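Local coordinates for alpha-L-rhamnosidase (Streptomyces avermitilis, PDB 3W5M), which hydrolyses terminal non-reducing alpha-L-rhamnose residues from alpha-L-rhamnosides, releasing L-rhamnose from citrus flavonoids and gum arabic, at residues 638-650 / 694-706. Numbering follows the deposited sequence.
Sequences LGWTGDINVFAPT and GWGDAGVTVPWAL. With TRS (2-amino-2-hydroxymethyl-propane-1,3-diol), chain D.
Gly642, in the first turn of helix 641-650, meets Trp695 in the loop leading into helix 698-706; the helices run nearly parallel, axes 8.8 Å apart at 18°, within the (alpha/alpha)6-barrel. The CA of Gly642 sits over the Trp695 indole face in a CH-pi contact, 3.4 Å from the five-membered ring centroid, where any side chain would clash. One turn on, Asn645 bridges: chi1 of 163° swings its amide away from its own backbone N and across to both partners. Its ND2 gives a bent bond to Gly694 O (2.8 Å). Its OD1 receives Thr701 OG1 (2.8 Å) from above the carbonyl plane; Tyr763 also bonds ND2, so the amide's rotation is fixed. Small Ala648 and Ala705, CB to CB 4.0 Å, let the helices pack closely. At the pocket end, Trp640 meets Trp695 rim to rim, planes at 88°, and its NE1 bonds Glu636, the inferred proton donor. Replacing Trp640 with an alanine would probably leave Glu636 without that N-H and open a gap beside Trp695 NE1. Tris, probably from the crystallisation liquor, puts its amine over the Trp640 face. Its O2 bridges Asp643 OD1 (2.6 Å) and Trp695 NE1 (3.1 Å), two rhamnose-binding residues, consistent with mimicking a sugar hydroxyl.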
loop_
_atom_site.group_PDB
_atom_site.type_symbol
_atom_site.label_atom_id
_atom_site.label_comp_id
_atom_site.label_asym_id
_atom_site.label_seq_id
_atom_site.Cartn_x
_atom_site.Cartn_y
_atom_site.Cartn_z
ATOM N N LEU A 638 2.955 -4.865 -4.522
ATOM C CA LEU A 638 3.328 -5.867 -3.539
ATOM C C LEU A 638 4.226 -5.254 -2.479
ATOM O O LEU A 638 4.831 -4.198 -2.714
ATOM C CB LEU A 638 4.048 -7.021 -4.244
ATOM C CG LEU A 638 3.244 -7.654 -5.393
ATOM C CD1 LEU A 638 4.094 -8.763 -5.996
ATOM C CD2 LEU A 638 1.935 -8.263 -4.899
ATOM N N GLY A 639 4.289 -5.906 -1.311
ATOM C CA GLY A 639 5.058 -5.397 -0.167
ATOM C C GLY A 639 6.531 -5.744 -0.330
ATOM O O GLY A 639 7.056 -6.614 0.367
ATOM N N TRP A 640 7.181 -5.081 -1.277
ATOM C CA TRP A 640 8.572 -5.408 -1.646
ATOM C C TRP A 640 9.542 -5.005 -0.548
ATOM O O TRP A 640 9.566 -3.864 -0.119
ATOM C CB TRP A 640 8.946 -4.732 -2.970
ATOM C CG TRP A 640 8.551 -5.553 -4.182
ATOM C CD1 TRP A 640 7.415 -5.398 -4.925
ATOM C CD2 TRP A 640 9.271 -6.656 -4.775
ATOM N NE1 TRP A 640 7.396 -6.307 -5.960
ATOM C CE2 TRP A 640 8.506 -7.105 -5.877
ATOM C CE3 TRP A 640 10.485 -7.305 -4.483
ATOM C CZ2 TRP A 640 8.904 -8.168 -6.691
ATOM C CZ3 TRP A 640 10.887 -8.349 -5.294
ATOM C CH2 TRP A 640 10.096 -8.781 -6.387
ATOM N N THR A 641 10.312 -5.984 -0.082
ATOM C CA THR A 641 11.223 -5.783 1.049
ATOM C C THR A 641 12.387 -4.833 0.698
ATOM O O THR A 641 12.723 -3.932 1.449
ATOM C CB THR A 641 11.745 -7.168 1.546
ATOM O OG1 THR A 641 12.344 -7.898 0.456
ATOM C CG2 THR A 641 10.611 -7.971 2.074
ATOM N N GLY A 642 12.968 -5.013 -0.485
ATOM C CA GLY A 642 14.057 -4.158 -0.948
ATOM C C GLY A 642 13.720 -2.685 -0.940
ATOM O O GLY A 642 14.484 -1.850 -0.422
ATOM N N ASP A 643 12.537 -2.353 -1.468
ATOM C CA ASP A 643 12.149 -0.974 -1.582
ATOM C C ASP A 643 11.968 -0.306 -0.227
ATOM O O ASP A 643 12.330 0.846 -0.047
ATOM C CB ASP A 643 10.842 -0.901 -2.396
ATOM C CG ASP A 643 11.006 -1.496 -3.797
ATOM O OD1 ASP A 643 11.452 -2.664 -3.901
ATOM O OD2 ASP A 643 10.720 -0.786 -4.793
ATOM N N ILE A 644 11.335 -0.999 0.711
ATOM C CA ILE A 644 11.130 -0.391 2.022
ATOM C C ILE A 644 12.429 -0.382 2.855
ATOM O O ILE A 644 12.678 0.566 3.617
ATOM C CB ILE A 644 9.885 -0.958 2.778
ATOM C CG1 ILE A 644 9.537 -0.081 3.996
ATOM C CG2 ILE A 644 10.096 -2.411 3.199
ATOM C CD1 ILE A 644 9.296 1.398 3.685
ATOM N N ASN A 645 13.274 -1.390 2.661
ATOM C CA ASN A 645 14.630 -1.393 3.232
ATOM C C ASN A 645 15.307 -0.072 2.920
ATOM O O ASN A 645 15.728 0.635 3.820
ATOM C CB ASN A 645 15.475 -2.547 2.671
ATOM C CG ASN A 645 16.970 -2.359 2.909
ATOM O OD1 ASN A 645 17.385 -1.848 3.961
ATOM N ND2 ASN A 645 17.789 -2.757 1.927
ATOM N N VAL A 646 15.390 0.290 1.644
ATOM C CA VAL A 646 16.108 1.511 1.296
ATOM C C VAL A 646 15.402 2.806 1.744
ATOM O O VAL A 646 16.062 3.785 2.087
ATOM C CB VAL A 646 16.529 1.530 -0.203
ATOM C CG1 VAL A 646 17.145 0.188 -0.607
ATOM C CG2 VAL A 646 15.367 1.843 -1.115
ATOM N N PHE A 647 14.068 2.803 1.747
ATOM C CA PHE A 647 13.298 4.022 1.983
ATOM C C PHE A 647 12.886 4.289 3.438
ATOM O O PHE A 647 12.539 5.431 3.771
ATOM C CB PHE A 647 12.063 4.050 1.064
ATOM C CG PHE A 647 11.301 5.350 1.094
ATOM C CD1 PHE A 647 11.862 6.510 0.522
ATOM C CD2 PHE A 647 10.025 5.431 1.653
ATOM C CE1 PHE A 647 11.161 7.706 0.501
ATOM C CE2 PHE A 647 9.335 6.647 1.659
ATOM C CZ PHE A 647 9.894 7.782 1.075
ATOM N N ALA A 648 12.944 3.269 4.299
ATOM C CA ALA A 648 12.422 3.419 5.669
ATOM C C ALA A 648 12.926 4.633 6.455
ATOM O O ALA A 648 12.131 5.330 7.056
ATOM C CB ALA A 648 12.554 2.134 6.476
ATOM N N PRO A 649 14.251 4.907 6.455
ATOM C CA PRO A 649 14.698 6.065 7.224
ATOM C C PRO A 649 14.109 7.390 6.731
ATOM O O PRO A 649 13.786 8.239 7.532
ATOM C CB PRO A 649 16.217 6.024 7.046
ATOM C CG PRO A 649 16.489 4.569 6.848
ATOM C CD PRO A 649 15.389 4.143 5.922
ATOM N N THR A 650 13.950 7.546 5.416
ATOM C CA THR A 650 13.323 8.742 4.878
ATOM C C THR A 650 11.825 8.780 5.284
ATOM O O THR A 650 11.327 9.808 5.726
ATOM C CB THR A 650 13.488 8.784 3.344
ATOM O OG1 THR A 650 14.877 8.908 3.029
ATOM C CG2 THR A 650 12.757 9.985 2.737
ATOM N N GLY A 694 19.754 -7.404 0.612
ATOM C CA GLY A 694 19.247 -6.052 0.412
ATOM C C GLY A 694 17.725 -6.049 0.305
ATOM O O GLY A 694 17.103 -4.982 0.302
ATOM N N TRP A 695 17.143 -7.238 0.213
ATOM C CA TRP A 695 15.691 -7.401 0.135
ATOM C C TRP A 695 15.264 -7.986 1.497
ATOM O O TRP A 695 14.806 -7.249 2.363
ATOM C CB TRP A 695 15.276 -8.254 -1.106
ATOM C CG TRP A 695 14.961 -7.367 -2.312
ATOM C CD1 TRP A 695 13.711 -7.122 -2.855
ATOM C CD2 TRP A 695 15.876 -6.546 -3.043
ATOM N NE1 TRP A 695 13.811 -6.245 -3.891
ATOM C CE2 TRP A 695 15.123 -5.858 -4.027
ATOM C CE3 TRP A 695 17.275 -6.357 -3.003
ATOM C CZ2 TRP A 695 15.711 -4.977 -4.937
ATOM C CZ3 TRP A 695 17.859 -5.480 -3.912
ATOM C CH2 TRP A 695 17.081 -4.798 -4.861
ATOM N N GLY A 696 15.515 -9.274 1.714
ATOM C CA GLY A 696 15.208 -9.943 2.969
ATOM C C GLY A 696 15.749 -9.201 4.174
ATOM O O GLY A 696 15.162 -9.286 5.275
ATOM N N ASP A 697 16.835 -8.435 3.983
ATOM C CA ASP A 697 17.415 -7.644 5.072
ATOM C C ASP A 697 16.528 -6.544 5.661
ATOM O O ASP A 697 16.848 -6.001 6.719
ATOM C CB ASP A 697 18.771 -7.092 4.656
ATOM C CG ASP A 697 19.743 -8.211 4.381
ATOM O OD1 ASP A 697 20.232 -8.823 5.367
ATOM O OD2 ASP A 697 19.943 -8.512 3.181
ATOM N N ALA A 698 15.407 -6.242 5.000
ATOM C CA ALA A 698 14.420 -5.346 5.561
ATOM C C ALA A 698 13.983 -5.788 6.947
ATOM O O ALA A 698 13.645 -4.949 7.783
ATOM C CB ALA A 698 13.210 -5.225 4.638
ATOM N N GLY A 699 13.970 -7.094 7.178
ATOM C CA GLY A 699 13.652 -7.680 8.499
ATOM C C GLY A 699 14.549 -7.213 9.647
ATOM O O GLY A 699 14.162 -7.303 10.812
ATOM N N VAL A 700 15.762 -6.750 9.310
ATOM C CA VAL A 700 16.718 -6.171 10.252
ATOM C C VAL A 700 16.748 -4.630 10.186
ATOM O O VAL A 700 16.703 -3.934 11.221
ATOM C CB VAL A 700 18.160 -6.694 9.961
ATOM C CG1 VAL A 700 19.057 -6.434 11.174
ATOM C CG2 VAL A 700 18.131 -8.159 9.558
ATOM N N THR A 701 16.789 -4.084 8.968
ATOM C CA THR A 701 17.025 -2.655 8.779
ATOM C C THR A 701 15.807 -1.806 9.085
ATOM O O THR A 701 15.935 -0.676 9.509
ATOM C CB THR A 701 17.462 -2.297 7.343
ATOM O OG1 THR A 701 16.467 -2.731 6.422
ATOM C CG2 THR A 701 18.795 -2.996 6.967
ATOM N N VAL A 702 14.635 -2.361 8.838
ATOM C CA VAL A 702 13.401 -1.596 9.083
ATOM C C VAL A 702 13.098 -1.457 10.612
ATOM O O VAL A 702 12.771 -0.356 11.076
ATOM C CB VAL A 702 12.235 -2.141 8.237
ATOM C CG1 VAL A 702 10.979 -1.369 8.558
ATOM C CG2 VAL A 702 12.521 -1.943 6.729
ATOM N N PRO A 703 13.231 -2.547 11.402
ATOM C CA PRO A 703 13.144 -2.336 12.853
ATOM C C PRO A 703 14.183 -1.345 13.351
ATOM O O PRO A 703 13.898 -0.497 14.207
ATOM C CB PRO A 703 13.375 -3.736 13.428
ATOM C CG PRO A 703 12.887 -4.649 12.354
ATOM C CD PRO A 703 13.218 -3.980 11.062
ATOM N N TRP A 704 15.409 -1.416 12.813
ATOM C CA TRP A 704 16.422 -0.478 13.264
ATOM C C TRP A 704 16.086 0.955 12.890
ATOM O O TRP A 704 16.262 1.873 13.695
ATOM C CB TRP A 704 17.818 -0.853 12.720
ATOM C CG TRP A 704 18.887 -0.024 13.345
ATOM C CD1 TRP A 704 19.631 0.953 12.746
ATOM C CD2 TRP A 704 19.315 -0.077 14.717
ATOM N NE1 TRP A 704 20.516 1.506 13.658
ATOM C CE2 TRP A 704 20.345 0.899 14.873
ATOM C CE3 TRP A 704 18.933 -0.854 15.830
ATOM C CZ2 TRP A 704 20.991 1.126 16.099
ATOM C CZ3 TRP A 704 19.587 -0.632 17.061
ATOM C CH2 TRP A 704 20.608 0.351 17.174
ATOM N N ALA A 705 15.599 1.150 11.669
ATOM C CA ALA A 705 15.181 2.480 11.252
ATOM C C ALA A 705 14.060 3.035 12.165
ATOM O O ALA A 705 14.105 4.204 12.543
ATOM C CB ALA A 705 14.778 2.472 9.766
ATOM N N LEU A 706 13.094 2.199 12.548
ATOM C CA LEU A 706 12.014 2.645 13.464
ATOM C C LEU A 706 12.593 2.947 14.839
ATOM O O LEU A 706 12.253 3.925 15.462
ATOM C CB LEU A 706 10.896 1.619 13.590
ATOM C CG LEU A 706 10.067 1.236 12.351
ATOM C CD1 LEU A 706 9.052 0.129 12.607
ATOM C CD2 LEU A 706 9.340 2.462 11.764
HETATM C C TRS D . 11.222 -4.159 -7.915
HETATM C C1 TRS D . 10.046 -3.334 -7.354
HETATM C C2 TRS D . 12.489 -3.936 -7.073
HETATM C C3 TRS D . 11.470 -3.847 -9.390
HETATM N N TRS D . 10.848 -5.586 -7.823
HETATM O O1 TRS D . 8.926 -3.328 -8.271
HETATM O O2 TRS D . 12.255 -4.346 -5.706
HETATM O O3 TRS D . 11.780 -2.467 -9.575
HETATM O O HOH W 1 15.615 0.685 6.523
#